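Local structure of MutT/nudix family protein (3GZ5) at residues Gln35-Leu40 and Glu184-Lys189; Cys108-Met113 and Glu150-Arg155. The protein regulates transcription of NAD metabolism genes in response to ADP-ribose, probably binding DNA through a winged helix domain joined to a Nudix domain. All coordinates share one frame; numbering follows the deposited sequence.

Contact 1: residues Gln35-Leu40 and Glu184-Lys189; sequences QQLKVL and EVLLGK
L37, near the start of strand 36-43, pushes its isobutyl group against the last turn of helix 176-187, where V185 and L186 receive it. The tight part is methyl on methyl: L37 CD1 lies 3.6 Å from L186 CD2, and L37 CD2 is 3.9 Å from that same methyl, so the fork of L37 straddles one branch of L186. These two side chains cross at about a right angle. V185 is looser. It runs past L37 in the opposite direction and offers its CG1, which sits 4.1 Å from L37 CG; with CG1 anti to the backbone N (chi1 176°), that methyl faces the strand. Toward solvent the packing gives out: Q35 carries its amide away from the helix, and G188, with positive phi, ends the helix in a Schellman motif whose K189 N to E184 O bond is 3.2 Å long. R153 of helix 145-162 also packs on L37, and L186 O is hydrogen-bonded to T157 OG1 of that helix. Between strand and helix end only hydrophobic packing acts, which implies that the directional bonds tying this end of the winged helix domain to the Nudix side come from helix 145-162.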
loop_
_atom_site.group_PDB
_atom_site.type_symbol
_atom_site.label_atom_id
_atom_site.label_comp_id
_atom_site.label_asym_id
_atom_site.label_seq_id
_atom_site.Cartn_x
_atom_site.Cartn_y
_atom_site.Cartn_z
ATOM N N GLN B 35 26.691 8.539 -7.703
ATOM C CA GLN B 35 25.613 8.030 -8.541
ATOM C C GLN B 35 24.965 6.959 -7.665
ATOM O O GLN B 35 25.070 5.749 -7.910
ATOM C CB GLN B 35 26.085 7.476 -9.898
ATOM C CG GLN B 35 27.388 6.683 -9.895
ATOM C CD GLN B 35 28.611 7.580 -9.977
ATOM O OE1 GLN B 35 28.489 8.807 -10.077
ATOM N NE2 GLN B 35 29.805 6.971 -9.935
ATOM N N GLN B 36 24.305 7.449 -6.620
ATOM C CA GLN B 36 23.670 6.629 -5.607
ATOM C C GLN B 36 22.274 7.190 -5.308
ATOM O O GLN B 36 21.923 8.287 -5.744
ATOM C CB GLN B 36 24.527 6.652 -4.335
ATOM C CG GLN B 36 24.831 8.062 -3.830
ATOM C CD GLN B 36 25.983 8.132 -2.834
ATOM O OE1 GLN B 36 26.431 9.226 -2.472
ATOM N NE2 GLN B 36 26.471 6.973 -2.390
ATOM N N LEU B 37 21.486 6.416 -4.573
ATOM C CA LEU B 37 20.245 6.901 -3.995
ATOM C C LEU B 37 20.554 7.885 -2.895
ATOM O O LEU B 37 21.388 7.605 -2.045
ATOM C CB LEU B 37 19.467 5.746 -3.392
ATOM C CG LEU B 37 18.861 4.804 -4.404
ATOM C CD1 LEU B 37 18.586 3.472 -3.742
ATOM C CD2 LEU B 37 17.602 5.439 -5.017
ATOM N N LYS B 38 19.893 9.033 -2.922
ATOM C CA LYS B 38 19.932 9.979 -1.817
ATOM C C LYS B 38 18.511 10.186 -1.249
ATOM O O LYS B 38 17.523 10.148 -1.992
ATOM C CB LYS B 38 20.555 11.293 -2.281
ATOM C CG LYS B 38 22.096 11.221 -2.507
ATOM C CD LYS B 38 22.586 12.392 -3.367
ATOM C CE LYS B 38 24.119 12.608 -3.290
ATOM N NZ LYS B 38 24.925 11.366 -3.485
ATOM N N VAL B 39 18.423 10.371 0.069
ATOM C CA VAL B 39 17.147 10.586 0.775
ATOM C C VAL B 39 17.173 11.978 1.428
ATOM O O VAL B 39 18.198 12.380 2.007
ATOM C CB VAL B 39 16.817 9.399 1.751
ATOM C CG1 VAL B 39 17.954 9.150 2.717
ATOM C CG2 VAL B 39 15.510 9.608 2.513
ATOM N N LEU B 40 16.095 12.743 1.255
ATOM C CA LEU B 40 16.010 14.086 1.832
ATOM C C LEU B 40 15.709 14.030 3.325
ATOM O O LEU B 40 14.728 13.418 3.733
ATOM C CB LEU B 40 14.945 14.947 1.150
ATOM C CG LEU B 40 15.017 16.419 1.596
ATOM C CD1 LEU B 40 16.181 17.140 0.907
ATOM C CD2 LEU B 40 13.728 17.153 1.319
ATOM N N GLU B 184 19.007 -0.853 -11.773
ATOM C CA GLU B 184 20.089 -1.711 -11.272
ATOM C C GLU B 184 20.486 -1.337 -9.838
ATOM O O GLU B 184 20.626 -2.209 -8.998
ATOM C CB GLU B 184 21.306 -1.679 -12.211
ATOM C CG GLU B 184 21.047 -2.375 -13.533
ATOM C CD GLU B 184 22.162 -2.203 -14.560
ATOM O OE1 GLU B 184 22.114 -2.894 -15.596
ATOM O OE2 GLU B 184 23.084 -1.389 -14.353
ATOM N N VAL B 185 20.630 -0.048 -9.545
ATOM C CA VAL B 185 20.947 0.389 -8.179
ATOM C C VAL B 185 19.893 -0.115 -7.179
ATOM O O VAL B 185 20.236 -0.530 -6.068
ATOM C CB VAL B 185 21.090 1.930 -8.074
ATOM C CG1 VAL B 185 21.333 2.384 -6.622
ATOM C CG2 VAL B 185 22.220 2.413 -8.963
ATOM N N LEU B 186 18.622 -0.077 -7.585
ATOM C CA LEU B 186 17.507 -0.437 -6.697
ATOM C C LEU B 186 17.417 -1.935 -6.474
ATOM O O LEU B 186 17.052 -2.380 -5.396
ATOM C CB LEU B 186 16.170 0.093 -7.230
ATOM C CG LEU B 186 16.005 1.602 -7.079
ATOM C CD1 LEU B 186 14.789 2.117 -7.869
ATOM C CD2 LEU B 186 15.901 1.962 -5.600
ATOM N N LEU B 187 17.735 -2.702 -7.510
ATOM C CA LEU B 187 17.695 -4.154 -7.415
ATOM C C LEU B 187 19.015 -4.697 -6.863
ATOM O O LEU B 187 19.103 -5.870 -6.490
ATOM C CB LEU B 187 17.325 -4.797 -8.761
ATOM C CG LEU B 187 15.967 -4.400 -9.359
ATOM C CD1 LEU B 187 15.711 -5.131 -10.683
ATOM C CD2 LEU B 187 14.844 -4.671 -8.396
ATOM N N GLY B 188 20.017 -3.824 -6.802
ATOM C CA GLY B 188 21.363 -4.161 -6.327
ATOM C C GLY B 188 22.097 -5.129 -7.239
ATOM O O GLY B 188 23.099 -5.738 -6.842
ATOM N N LYS B 189 21.620 -5.225 -8.479
ATOM C CA LYS B 189 21.945 -6.326 -9.369
ATOM C C LYS B 189 22.015 -5.799 -10.799
ATOM O O LYS B 189 21.062 -5.174 -11.259
ATOM C CB LYS B 189 20.823 -7.365 -9.274
ATOM C CG LYS B 189 21.144 -8.733 -9.824
ATOM C CD LYS B 189 19.871 -9.528 -10.141
ATOM C CE LYS B 189 18.912 -9.576 -8.958
ATOM N NZ LYS B 189 17.795 -10.554 -9.162
#

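Contact 2: residues Cys108-Met113 and Glu150-Arg155; sequences CYTALM and EQARER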
loop_
_atom_site.group_PDB
_atom_site.type_symbol
_atom_site.label_atom_id
_atom_site.label_comp_id
_atom_site.label_asym_id
_atom_site.label_seq_id
_atom_site.Cartn_x
_atom_site.Cartn_y
_atom_site.Cartn_z
ATOM N N CYS B 108 2.779 7.709 6.215
ATOM C CA CYS B 108 4.048 7.794 5.498
ATOM C C CYS B 108 3.870 7.631 4.015
ATOM O O CYS B 108 3.143 6.745 3.576
ATOM C CB CYS B 108 5.078 6.765 6.009
ATOM S SG CYS B 108 6.794 7.215 5.449
ATOM N N TYR B 109 4.536 8.511 3.263
ATOM C CA TYR B 109 4.539 8.553 1.807
ATOM C C TYR B 109 5.945 8.266 1.290
ATOM O O TYR B 109 6.933 8.512 2.019
ATOM C CB TYR B 109 4.123 9.950 1.311
ATOM C CG TYR B 109 2.634 10.216 1.454
ATOM C CD1 TYR B 109 1.787 10.113 0.352
ATOM C CD2 TYR B 109 2.079 10.526 2.683
ATOM C CE1 TYR B 109 0.417 10.329 0.467
ATOM C CE2 TYR B 109 0.696 10.731 2.821
ATOM C CZ TYR B 109 -0.117 10.638 1.709
ATOM O OH TYR B 109 -1.474 10.834 1.827
ATOM N N THR B 110 6.016 7.719 0.063
ATOM C CA THR B 110 7.245 7.701 -0.731
ATOM C C THR B 110 7.144 8.737 -1.828
ATOM O O THR B 110 6.090 8.895 -2.452
ATOM C CB THR B 110 7.532 6.339 -1.438
ATOM O OG1 THR B 110 7.494 5.284 -0.487
ATOM C CG2 THR B 110 8.962 6.356 -2.048
ATOM N N ALA B 111 8.239 9.443 -2.069
ATOM C CA ALA B 111 8.284 10.343 -3.186
ATOM C C ALA B 111 9.583 10.236 -3.986
ATOM O O ALA B 111 10.612 9.757 -3.481
ATOM C CB ALA B 111 8.014 11.821 -2.719
ATOM N N LEU B 112 9.520 10.709 -5.227
ATOM C CA LEU B 112 10.667 10.762 -6.123
ATOM C C LEU B 112 10.724 12.093 -6.853
ATOM O O LEU B 112 9.706 12.613 -7.323
ATOM C CB LEU B 112 10.624 9.603 -7.141
ATOM C CG LEU B 112 10.780 8.133 -6.703
ATOM C CD1 LEU B 112 10.724 7.167 -7.905
ATOM C CD2 LEU B 112 12.112 7.943 -5.989
ATOM N N MET B 113 11.918 12.658 -6.936
ATOM C CA MET B 113 12.136 13.848 -7.751
ATOM C C MET B 113 13.564 13.868 -8.262
ATOM O O MET B 113 14.402 13.120 -7.778
ATOM C CB MET B 113 11.848 15.123 -6.966
ATOM C CG MET B 113 12.857 15.517 -5.864
ATOM S SD MET B 113 12.443 17.204 -5.304
ATOM C CE MET B 113 13.386 17.299 -3.838
ATOM N N GLU B 150 13.738 2.197 5.357
ATOM C CA GLU B 150 13.904 0.804 4.925
ATOM C C GLU B 150 12.672 0.220 4.204
ATOM O O GLU B 150 12.804 -0.502 3.207
ATOM C CB GLU B 150 14.234 -0.095 6.130
ATOM C CG GLU B 150 15.554 0.228 6.830
ATOM C CD GLU B 150 15.834 -0.680 8.040
ATOM O OE1 GLU B 150 14.905 -1.413 8.475
ATOM O OE2 GLU B 150 16.986 -0.656 8.550
ATOM N N GLN B 151 11.482 0.507 4.728
ATOM C CA GLN B 151 10.250 0.114 4.071
ATOM C C GLN B 151 10.080 0.817 2.698
ATOM O O GLN B 151 9.749 0.174 1.702
ATOM C CB GLN B 151 9.062 0.367 4.997
ATOM C CG GLN B 151 7.845 -0.481 4.659
ATOM C CD GLN B 151 6.783 -0.487 5.751
ATOM O OE1 GLN B 151 7.063 -0.232 6.938
ATOM N NE2 GLN B 151 5.546 -0.788 5.352
ATOM N N ALA B 152 10.313 2.128 2.657
ATOM C CA ALA B 152 10.251 2.883 1.401
ATOM C C ALA B 152 11.237 2.320 0.375
ATOM O O ALA B 152 10.884 2.126 -0.783
ATOM C CB ALA B 152 10.518 4.367 1.653
ATOM N N ARG B 153 12.473 2.074 0.822
ATOM C CA ARG B 153 13.542 1.544 -0.026
ATOM C C ARG B 153 13.202 0.169 -0.621
ATOM O O ARG B 153 13.539 -0.121 -1.777
ATOM C CB ARG B 153 14.875 1.511 0.745
ATOM C CG ARG B 153 16.052 0.841 -0.002
ATOM C CD ARG B 153 16.472 1.593 -1.258
ATOM N NE ARG B 153 17.610 0.932 -1.912
ATOM C CZ ARG B 153 17.517 -0.153 -2.678
ATOM N NH1 ARG B 153 16.330 -0.726 -2.915
ATOM N NH2 ARG B 153 18.611 -0.660 -3.218
ATOM N N GLU B 154 12.546 -0.663 0.185
ATOM C CA GLU B 154 12.050 -1.959 -0.214
ATOM C C GLU B 154 10.879 -1.889 -1.207
ATOM O O GLU B 154 10.772 -2.714 -2.135
ATOM C CB GLU B 154 11.538 -2.668 1.016
ATOM C CG GLU B 154 12.529 -3.447 1.787
ATOM C CD GLU B 154 11.800 -4.471 2.616
ATOM O OE1 GLU B 154 11.989 -5.679 2.352
ATOM O OE2 GLU B 154 10.984 -4.063 3.486
ATOM N N ARG B 155 9.961 -0.950 -0.997
ATOM C CA ARG B 155 8.920 -0.763 -2.008
ATOM C C ARG B 155 9.483 -0.245 -3.327
ATOM O O ARG B 155 9.032 -0.644 -4.363
ATOM C CB ARG B 155 7.723 0.087 -1.550
ATOM C CG ARG B 155 6.509 -0.225 -2.508
ATOM C CD ARG B 155 5.251 0.446 -2.169
ATOM N NE ARG B 155 5.436 1.896 -2.170
ATOM C CZ ARG B 155 4.478 2.763 -1.845
ATOM N NH1 ARG B 155 4.746 4.067 -1.841
ATOM N NH2 ARG B 155 3.262 2.312 -1.518
#
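T110 of strand 104-112 meets helix 145-162 at two residues one turn apart, A152 and R155. The polar part is a single weak hydrogen bond from R155 NH1 to T110 OG1, 3.3 Å long and bent to 128° at the hydrogen, with the hydroxyl oblique to the guanidinium. T110 turns OG1 anti to its own carbonyl carbon (chi1 -53°), which brings the hydroxyl toward the helix. The arginine starts out extended and bends at chi3 (59°), laying its end alongside the threonine. Its stronger partners lie on strand 86-95: NH1 forms a salt bridge with E88 OE2 and NH2 a hydrogen bond to Q89 O, so T110 adds a minor third grip. The van der Waals part is small and close. A152 CB stands 3.8 Å from T110 OG1; with only a methyl there, helix and strand come near, the CA atoms of T110 and A152 being 6.1 Å apart. L90 of strand 86-95 touches both T110 and A152, so helix 145-162 rests across two adjacent antiparallel strands on one face of the mixed sheet, while Y109 and A111 face helix 68-80 on the other, in the alpha/beta/alpha sandwich of the Nudix fold.

In the fold
Both contacts are buried and reach the same mixed sheet, but they do different work. The centre of contact 2 lies nearer the centre of the chain, about 6 Å away against 11 Å for contact 1, and it joins a helix and a strand within the Nudix domain through a threonine, an alanine and an arginine. Contact 1, near the start of its strand and next to the exposed Q35, is made of aliphatic side chains and brings the DNA-binding domain up to that sheet. Helix 145-162 links them: one turn carries A152 and R155 toward strand 104-112 while R153 points away from it, its NH1 hydrogen-bonded to L186 O and its NE 3.3 Å from L37 CD1.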